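PDB 2NVM: FdxN element excision controlling factor XisI from Anabaena variabilis ATCC 29413, which controls excision of the fdxN element, acting in the XisF-XisH-XisI complex that carries out site-specific recombination of nitrogen-fixation genes in cyanobacteria. Local coordinates for the interface of chains A and B. Residues are numbered along the deposited sequence; one frame, centred on the assembly and turned at random. Chains: chain A/B, FdxN element excision controlling factor XisI.

Contact 1 and contact 2 are neighbouring patches of one two-fold symmetric interface between two copies of XisI, the centres of their C-alpha atoms about 10 Å apart. B:Arg46 belongs to both: its aliphatic stem and one guanidinium nitrogen serve contact 1, and its guanidinium group reaches into contact 2. Strands 67-79 of chain A and 44-50 of chain B run through both. Contact 1 mixes an apolar centre with polar groups at its margins, a carboxylate and a phenol, whereas contact 2 is polar and aromatic. Each has a twin with the chains exchanged, which suggests a dimer; the structure alone does not show it in the recombination complex.

Contact 1: the interface of chains A and B. Residues chain A 48, 50, 53, 55, 57, 75; chain B 46-49, 59.
A:Asp50 carries CG anti to its backbone N (chi1 -169°), which sends the carboxylate toward the backbone of B:Ile49, while B:Ile48 holds CG2 anti to its own N and turns that methyl onto the same methyl of A:Ile48. The carboxylate oxygen OD2 of A:Asp50 accepts the amide N of B:Ile49 at 2.7 Å, a nearly straight bond on the anti side, tilted out of the carboxylate plane. From the opposite face of that plane, on the syn side, comes NE of A:Arg53, 3.1 Å from the same OD2 in a salt bridge. The backbone N of A:Arg53 reaches OD1 from above the plane, so the group is held at both oxygens. An alanine in place of A:Asp50 would probably leave the B:Ile49 amide without its acceptor and set the A:Arg53 guanidinium free to turn.

The apolar part centres on the two Ile48 side chains, which cross at about a right angle with the CG2 methyls of A:Ile48 and B:Ile48 3.5 Å apart. CB of A:Gln55 packs 3.6 Å from CG1 of B:Ile48, and A:Leu57 meets B:Leu59 tip to tip, CD1 to CD2, at 3.6 Å. At the polar margin the phenol OH of A:Tyr75 donates to the amide oxygen OE1 of A:Gln55 and accepts NH1 of B:Arg46 at 3.1 Å. NH1 comes obliquely from beside the ring, out of its plane and near the CE2 rim; with the planes 66° apart, the groups do not stack.

The patch is built from strands 44-50, 55-64 and 67-79 of chain A, with A:Arg53 in the turn joining the first two, against strands 44-50 and 55-61 of chain B, the Ile48 pair lying at the two-fold.

Contact 2: the interface of chains A and B. Residues chain A 77, 79, 84, 86; chain B 40-41, 46.
A beta-hairpin of chain A, strands 67-79 and 82-87, presents A:Gln77, A:Gln79, A:Trp84 and A:Glu86 to chain B, which answers with B:Pro40 and B:Asp41 from a loop and B:Arg46 from strand 44-50. The patch illustrates how one arginine can be received by an acid that a neighbouring amide, itself touching the arginine, also binds. The guanidinium of B:Arg46 forms a salt bridge with A:Glu86, NH1 lying 3.2 Å from the carboxylate OE2; the hydrogen bonds from NH1 and NH2 are weak, and the planes are 53° apart. The amide NE2 of A:Gln77 donates to OE2 of A:Glu86 at 2.8 Å in a short but bent bond (129° at H), tilted from the amide plane, and may help to position it. That amide also lies over one face of the guanidinium, CD 3.4 Å above its plane and toward the rim. NE2 of A:Gln77 approaches NH2 of B:Arg46 to 3.0 Å, donor facing donor, without a hydrogen bond; the amide may be built the wrong way round, though turned over its oxygen would face OE2.

B:Pro40 packs against the six-membered ring of A:Trp84, CG 3.5 Å from CZ2. A:Gln79 has CG between backbone N and carbonyl carbon (chi1 56°), which brings NE2 over the centre of the indole, 3.4 Å above the plane, and to 3.2 Å from CB of B:Pro40. At the indole edge, in plane, OD1 of B:Asp41 lies 3.2 Å from CZ3 of A:Trp84.

Contact 1: the interface of chains A and B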
# COMPACT_ATOMS: atom_id res chain seq x y z
N ILE A 48 -3.96 0.90 4.42
CA ILE A 48 -4.29 1.47 3.11
C ILE A 48 -5.47 0.64 2.55
O ILE A 48 -5.27 -0.50 2.08
CB ILE A 48 -3.10 1.47 2.14
CG1 ILE A 48 -1.78 1.82 2.85
CG2 ILE A 48 -3.40 2.39 0.93
CD1 ILE A 48 -0.57 2.00 1.88
N ASP A 50 -8.63 0.58 -0.09
CA ASP A 50 -9.17 1.12 -1.35
C ASP A 50 -10.41 0.31 -1.74
O ASP A 50 -10.29 -0.76 -2.34
CB ASP A 50 -8.10 1.10 -2.44
CG ASP A 50 -8.49 1.88 -3.68
OD1 ASP A 50 -9.69 2.11 -3.99
OD2 ASP A 50 -7.55 2.32 -4.36
N ARG A 53 -10.96 -0.08 -5.84
CA ARG A 53 -10.16 -1.14 -6.45
C ARG A 53 -10.12 -2.45 -5.71
O ARG A 53 -9.51 -3.40 -6.21
CB ARG A 53 -8.75 -0.59 -6.77
CG ARG A 53 -8.73 0.24 -8.07
CD ARG A 53 -7.48 1.15 -8.18
NE ARG A 53 -7.73 2.39 -7.43
CZ ARG A 53 -7.92 3.61 -7.93
NH1 ARG A 53 -7.85 3.91 -9.23
NH2 ARG A 53 -8.16 4.60 -7.06
N GLN A 55 -8.62 -3.24 -2.80
CA GLN A 55 -7.24 -3.48 -2.36
C GLN A 55 -7.19 -3.10 -0.88
O GLN A 55 -7.57 -1.97 -0.53
CB GLN A 55 -6.25 -2.63 -3.17
CG GLN A 55 -6.26 -2.87 -4.69
CD GLN A 55 -5.78 -4.24 -5.10
OE1 GLN A 55 -4.83 -4.75 -4.55
NE2 GLN A 55 -6.43 -4.83 -6.10
N LEU A 57 -4.55 -3.29 2.47
CA LEU A 57 -3.16 -3.52 2.85
C LEU A 57 -2.74 -2.84 4.12
O LEU A 57 -3.13 -1.69 4.41
CB LEU A 57 -2.23 -3.12 1.69
CG LEU A 57 -0.69 -3.30 1.75
CD1 LEU A 57 -0.11 -3.49 0.37
CD2 LEU A 57 0.01 -2.14 2.41
N TYR A 75 -2.03 -8.34 3.25
CA TYR A 75 -2.49 -7.83 1.95
C TYR A 75 -3.54 -8.75 1.33
O TYR A 75 -3.29 -9.93 1.13
CB TYR A 75 -1.28 -7.54 1.01
CG TYR A 75 -1.62 -7.11 -0.41
CD1 TYR A 75 -2.69 -6.24 -0.66
CD2 TYR A 75 -0.79 -7.47 -1.50
CE1 TYR A 75 -3.02 -5.84 -1.98
CE2 TYR A 75 -1.10 -7.07 -2.83
CZ TYR A 75 -2.22 -6.25 -3.04
OH TYR A 75 -2.56 -5.80 -4.27
N ARG B 46 -0.76 -3.15 -9.13
CA ARG B 46 -2.00 -2.80 -8.41
C ARG B 46 -1.82 -1.41 -7.79
O ARG B 46 -0.74 -1.10 -7.27
CB ARG B 46 -2.36 -3.79 -7.27
CG ARG B 46 -2.67 -5.26 -7.64
CD ARG B 46 -1.42 -6.11 -7.72
NE ARG B 46 -1.69 -7.51 -8.09
CZ ARG B 46 -1.95 -8.54 -7.26
NH1 ARG B 46 -2.00 -8.38 -5.94
NH2 ARG B 46 -2.16 -9.75 -7.76
N LEU B 47 -2.88 -0.61 -7.83
CA LEU B 47 -2.91 0.76 -7.29
C LEU B 47 -3.81 0.71 -6.05
O LEU B 47 -4.89 0.11 -6.11
CB LEU B 47 -3.46 1.71 -8.36
CG LEU B 47 -3.22 3.21 -8.21
CD1 LEU B 47 -1.72 3.50 -8.12
CD2 LEU B 47 -3.85 3.96 -9.42
N ILE B 48 -3.36 1.30 -4.94
CA ILE B 48 -4.11 1.29 -3.67
C ILE B 48 -4.13 2.73 -3.14
O ILE B 48 -3.15 3.22 -2.57
CB ILE B 48 -3.51 0.28 -2.61
CG1 ILE B 48 -3.04 -1.03 -3.28
CG2 ILE B 48 -4.51 0.04 -1.45
CD1 ILE B 48 -2.52 -2.07 -2.33
N ILE B 49 -5.26 3.40 -3.39
CA ILE B 49 -5.48 4.79 -2.99
C ILE B 49 -6.46 4.82 -1.82
O ILE B 49 -7.55 4.29 -1.92
CB ILE B 49 -6.10 5.61 -4.18
CG1 ILE B 49 -5.27 5.46 -5.48
CG2 ILE B 49 -6.30 7.08 -3.79
CD1 ILE B 49 -3.84 5.87 -5.38
N LEU B 59 2.10 -1.01 -6.18
CA LEU B 59 2.93 -2.19 -6.04
C LEU B 59 2.70 -3.16 -7.17
O LEU B 59 1.74 -3.01 -7.92
CB LEU B 59 2.66 -2.87 -4.69
CG LEU B 59 1.28 -3.41 -4.29
CD1 LEU B 59 0.77 -4.53 -5.14
CD2 LEU B 59 1.39 -3.92 -2.85

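Contact 2: the interface of chains A and B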
# COMPACT_ATOMS: atom_id res chain seq x y z
N GLN A 77 -7.03 -8.76 -1.60
CA GLN A 77 -7.74 -8.11 -2.70
C GLN A 77 -8.92 -8.96 -3.15
O GLN A 77 -8.96 -10.15 -2.88
CB GLN A 77 -6.82 -7.77 -3.87
CG GLN A 77 -6.21 -8.94 -4.63
CD GLN A 77 -5.55 -8.55 -5.96
OE1 GLN A 77 -5.66 -7.43 -6.47
NE2 GLN A 77 -4.86 -9.51 -6.53
N GLN A 79 -10.90 -10.04 -6.56
CA GLN A 79 -10.86 -10.09 -8.04
C GLN A 79 -11.59 -11.33 -8.54
O GLN A 79 -11.40 -12.44 -8.01
CB GLN A 79 -9.45 -9.95 -8.60
CG GLN A 79 -8.42 -10.95 -8.10
CD GLN A 79 -7.02 -10.72 -8.71
OE1 GLN A 79 -6.81 -9.81 -9.52
NE2 GLN A 79 -6.06 -11.55 -8.30
N TRP A 84 -8.36 -12.84 -2.52
CA TRP A 84 -6.98 -13.29 -2.67
C TRP A 84 -6.20 -12.84 -1.46
O TRP A 84 -6.12 -11.64 -1.21
CB TRP A 84 -6.36 -12.73 -3.94
CG TRP A 84 -6.94 -13.35 -5.13
CD1 TRP A 84 -8.21 -13.22 -5.59
CD2 TRP A 84 -6.27 -14.20 -6.04
NE1 TRP A 84 -8.39 -13.95 -6.73
CE2 TRP A 84 -7.21 -14.57 -7.04
CE3 TRP A 84 -4.95 -14.68 -6.13
CZ2 TRP A 84 -6.88 -15.41 -8.12
CZ3 TRP A 84 -4.63 -15.52 -7.19
CH2 TRP A 84 -5.59 -15.88 -8.18
N GLU A 86 -2.86 -12.29 -0.30
CA GLU A 86 -1.53 -12.11 -0.91
C GLU A 86 -0.43 -12.20 0.13
O GLU A 86 0.65 -12.68 -0.19
CB GLU A 86 -1.46 -10.79 -1.69
CG GLU A 86 -2.60 -10.54 -2.71
CD GLU A 86 -2.61 -11.44 -3.94
OE1 GLU A 86 -1.93 -12.47 -4.03
OE2 GLU A 86 -3.37 -11.11 -4.87
N PRO B 40 -4.89 -13.51 -13.04
CA PRO B 40 -4.56 -13.01 -11.68
C PRO B 40 -3.27 -13.46 -10.97
O PRO B 40 -2.84 -12.74 -10.07
CB PRO B 40 -5.78 -13.46 -10.87
CG PRO B 40 -6.17 -14.72 -11.49
CD PRO B 40 -5.98 -14.51 -12.96
N ASP B 41 -2.70 -14.61 -11.32
CA ASP B 41 -1.45 -15.15 -10.70
C ASP B 41 -0.15 -14.54 -11.22
O ASP B 41 0.87 -14.63 -10.53
CB ASP B 41 -1.33 -16.67 -10.92
CG ASP B 41 -2.47 -17.48 -10.37
OD1 ASP B 41 -2.89 -17.17 -9.26
OD2 ASP B 41 -2.91 -18.47 -11.03
N ARG B 46 -0.76 -3.15 -9.13
CA ARG B 46 -2.00 -2.80 -8.41
C ARG B 46 -1.82 -1.41 -7.79
O ARG B 46 -0.74 -1.10 -7.27
CB ARG B 46 -2.36 -3.79 -7.27
CG ARG B 46 -2.67 -5.26 -7.64
CD ARG B 46 -1.42 -6.11 -7.72
NE ARG B 46 -1.69 -7.51 -8.09
CZ ARG B 46 -1.95 -8.54 -7.26
NH1 ARG B 46 -2.00 -8.38 -5.94
NH2 ARG B 46 -2.16 -9.75 -7.76